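Local coordinates for protein fervidolysin (PDB 1R6V) that degrades keratin into peptides as a calcium-binding, subtilisin-like serine protease, allowing its bacterium to grow on native feathers, at residues I34-D40 with K87-E93. The protein carries 1 engineered substitution. Numbering follows the deposited sequence.
Sequences ILVGYND and KGIRYVE
A classic beta bulge lets two side chains share the hollow above one glycine, as strands 34-38 and 89-93 illustrate. They run antiparallel at 165°, axes approaching to 4.4 Å. Leu-35 and Glu-93 form a hydrogen-bonded pair (Leu-35 N to Glu-93 O 2.7 Å, Glu-93 N to Leu-35 O 2.9 Å); Val-36 faces Val-92, non-hydrogen-bonded. Gly-37 O accepts from both Arg-90 N (2.7 Å) and Tyr-91 N (3.1 Å), while Gly-37 N donates to Tyr-91 O (2.9 Å). Arg-90 takes a helix-like phi/psi of -86/-45°, shifting the register by one so Tyr-38 pairs with Ile-89. With chi1 p, the Tyr-91 ring lies over Gly-37, whose CA sits 3.7 Å from the ring centroid in a CH-pi contact; a CB would strike it. The Arg-90 guanidinium also covers Gly-37 CA, and its NE and NH2 reach Tyr-38 O (3.0 and 3.1 Å). In the prodomain's antiparallel sheet 33-38 lies between 64-68 and 89-93; backbone hydrogen bonds link Val-92 to Leu-20 and Gly-22. Tyr-91 OH and Glu-93 OE1 hydrogen-bond to Thr-276 OG1 of the catalytic domain. On the other face, Ile-34, Val-36, Tyr-38, Val-92 and Ile-89 pack against helices 41-51 and 74-81; Ile-89 CD1 fills the notch formed by Val-36 CG1 and Tyr-38 CB, 4.0 Å from each. Gly-88 O accepts hydrogen bonds from Asn-39 N (2.8 Å) and Asp-40 N (3.0 Å), just before helix 41-51.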
loop_
_atom_site.group_PDB
_atom_site.type_symbol
_atom_site.label_atom_id
_atom_site.label_comp_id
_atom_site.label_asym_id
_atom_site.label_seq_id
_atom_site.Cartn_x
_atom_site.Cartn_y
_atom_site.Cartn_z
ATOM N N ILE A 34 5.922 -11.427 10.784
ATOM C CA ILE A 34 5.150 -10.204 10.994
ATOM C C ILE A 34 6.037 -8.979 10.831
ATOM O O ILE A 34 7.237 -9.025 11.106
ATOM C CB ILE A 34 4.481 -10.129 12.396
ATOM C CG1 ILE A 34 5.513 -10.325 13.515
ATOM C CG2 ILE A 34 3.362 -11.150 12.480
ATOM C CD1 ILE A 34 4.887 -10.127 14.946
ATOM N N LEU A 35 5.446 -7.894 10.334
ATOM C CA LEU A 35 6.175 -6.641 10.153
ATOM C C LEU A 35 5.631 -5.719 11.217
ATOM O O LEU A 35 4.420 -5.547 11.321
ATOM C CB LEU A 35 5.912 -6.033 8.763
ATOM C CG LEU A 35 6.088 -6.933 7.531
ATOM C CD1 LEU A 35 6.323 -6.057 6.320
ATOM C CD2 LEU A 35 7.200 -7.919 7.707
ATOM N N VAL A 36 6.520 -5.142 12.017
ATOM C CA VAL A 36 6.102 -4.264 13.098
ATOM C C VAL A 36 6.553 -2.829 12.888
ATOM O O VAL A 36 7.748 -2.554 12.816
ATOM C CB VAL A 36 6.652 -4.769 14.468
ATOM C CG1 VAL A 36 6.183 -3.852 15.602
ATOM C CG2 VAL A 36 6.164 -6.222 14.719
ATOM N N GLY A 37 5.578 -1.932 12.758
ATOM C CA GLY A 37 5.854 -0.517 12.607
ATOM C C GLY A 37 5.805 -0.006 14.027
ATOM O O GLY A 37 4.809 -0.198 14.726
ATOM N N TYR A 38 6.867 0.651 14.466
ATOM C CA TYR A 38 6.928 1.117 15.837
ATOM C C TYR A 38 7.227 2.595 15.923
ATOM O O TYR A 38 7.556 3.244 14.931
ATOM C CB TYR A 38 8.052 0.357 16.559
ATOM C CG TYR A 38 9.437 0.592 15.961
ATOM C CD1 TYR A 38 10.216 1.682 16.352
ATOM C CD2 TYR A 38 9.971 -0.272 14.999
ATOM C CE1 TYR A 38 11.490 1.907 15.806
ATOM C CE2 TYR A 38 11.256 -0.051 14.440
ATOM C CZ TYR A 38 12.007 1.046 14.854
ATOM O OH TYR A 38 13.266 1.277 14.319
ATOM N N ASN A 39 7.085 3.122 17.129
ATOM C CA ASN A 39 7.477 4.489 17.383
ATOM C C ASN A 39 8.652 4.284 18.334
ATOM O O ASN A 39 9.724 4.823 18.114
ATOM C CB ASN A 39 6.363 5.293 18.045
ATOM C CG ASN A 39 5.320 5.760 17.046
ATOM O OD1 ASN A 39 5.651 6.170 15.928
ATOM N ND2 ASN A 39 4.058 5.710 17.443
ATOM N N ASP A 40 8.454 3.441 19.347
ATOM C CA ASP A 40 9.481 3.136 20.350
ATOM C C ASP A 40 10.089 1.756 20.087
ATOM O O ASP A 40 9.476 0.731 20.373
ATOM C CB ASP A 40 8.835 3.196 21.741
ATOM C CG ASP A 40 9.770 2.775 22.864
ATOM O OD1 ASP A 40 10.933 2.404 22.607
ATOM O OD2 ASP A 40 9.313 2.816 24.024
ATOM N N LYS A 87 2.212 0.440 23.940
ATOM C CA LYS A 87 1.844 1.830 23.686
ATOM C C LYS A 87 2.629 2.504 22.555
ATOM O O LYS A 87 2.103 3.376 21.856
ATOM C CB LYS A 87 1.980 2.661 24.966
ATOM C CG LYS A 87 3.404 3.043 25.336
ATOM C CD LYS A 87 4.235 1.839 25.738
ATOM C CE LYS A 87 5.680 2.246 26.067
ATOM N NZ LYS A 87 5.767 3.275 27.154
ATOM N N GLY A 88 3.878 2.104 22.371
ATOM C CA GLY A 88 4.677 2.720 21.327
ATOM C C GLY A 88 4.793 1.918 20.047
ATOM O O GLY A 88 5.836 1.945 19.402
ATOM N N ILE A 89 3.730 1.204 19.684
ATOM C CA ILE A 89 3.716 0.402 18.458
ATOM C C ILE A 89 2.702 1.026 17.498
ATOM O O ILE A 89 1.590 1.363 17.907
ATOM C CB ILE A 89 3.298 -1.070 18.756
ATOM C CG1 ILE A 89 4.379 -1.784 19.581
ATOM C CG2 ILE A 89 3.061 -1.838 17.457
ATOM C CD1 ILE A 89 5.766 -1.772 18.984
ATOM N N ARG A 90 3.074 1.199 16.229
ATOM C CA ARG A 90 2.137 1.770 15.262
ATOM C C ARG A 90 1.229 0.704 14.644
ATOM O O ARG A 90 0.013 0.899 14.533
ATOM C CB ARG A 90 2.891 2.530 14.160
ATOM C CG ARG A 90 3.305 3.954 14.545
ATOM C CD ARG A 90 4.019 4.660 13.390
ATOM N NE ARG A 90 5.304 4.013 13.151
ATOM C CZ ARG A 90 5.708 3.514 11.989
ATOM N NH1 ARG A 90 4.935 3.585 10.905
ATOM N NH2 ARG A 90 6.884 2.913 11.929
ATOM N N TYR A 91 1.803 -0.425 14.243
ATOM C CA TYR A 91 0.995 -1.483 13.649
ATOM C C TYR A 91 1.764 -2.783 13.583
ATOM O O TYR A 91 2.986 -2.807 13.757
ATOM C CB TYR A 91 0.555 -1.105 12.224
ATOM C CG TYR A 91 1.714 -0.919 11.264
ATOM C CD1 TYR A 91 2.386 -2.021 10.715
ATOM C CD2 TYR A 91 2.193 0.356 10.966
ATOM C CE1 TYR A 91 3.513 -1.848 9.901
ATOM C CE2 TYR A 91 3.325 0.541 10.151
ATOM C CZ TYR A 91 3.976 -0.562 9.626
ATOM O OH TYR A 91 5.084 -0.383 8.824
ATOM N N VAL A 92 1.027 -3.865 13.349
ATOM C CA VAL A 92 1.607 -5.193 13.194
ATOM C C VAL A 92 0.868 -5.770 12.010
ATOM O O VAL A 92 -0.351 -5.853 12.048
ATOM C CB VAL A 92 1.340 -6.099 14.408
ATOM C CG1 VAL A 92 2.000 -7.467 14.167
ATOM C CG2 VAL A 92 1.908 -5.462 15.670
ATOM N N GLU A 93 1.580 -6.170 10.961
ATOM C CA GLU A 93 0.898 -6.717 9.786
ATOM C C GLU A 93 1.741 -7.813 9.142
ATOM O O GLU A 93 2.922 -7.930 9.427
ATOM C CB GLU A 93 0.696 -5.585 8.768
ATOM C CG GLU A 93 2.015 -5.031 8.243
ATOM C CD GLU A 93 1.849 -3.834 7.315
ATOM O OE1 GLU A 93 2.880 -3.312 6.858
ATOM O OE2 GLU A 93 0.698 -3.419 7.045
HETATM O O HOH W 1 2.770 5.136 20.012
#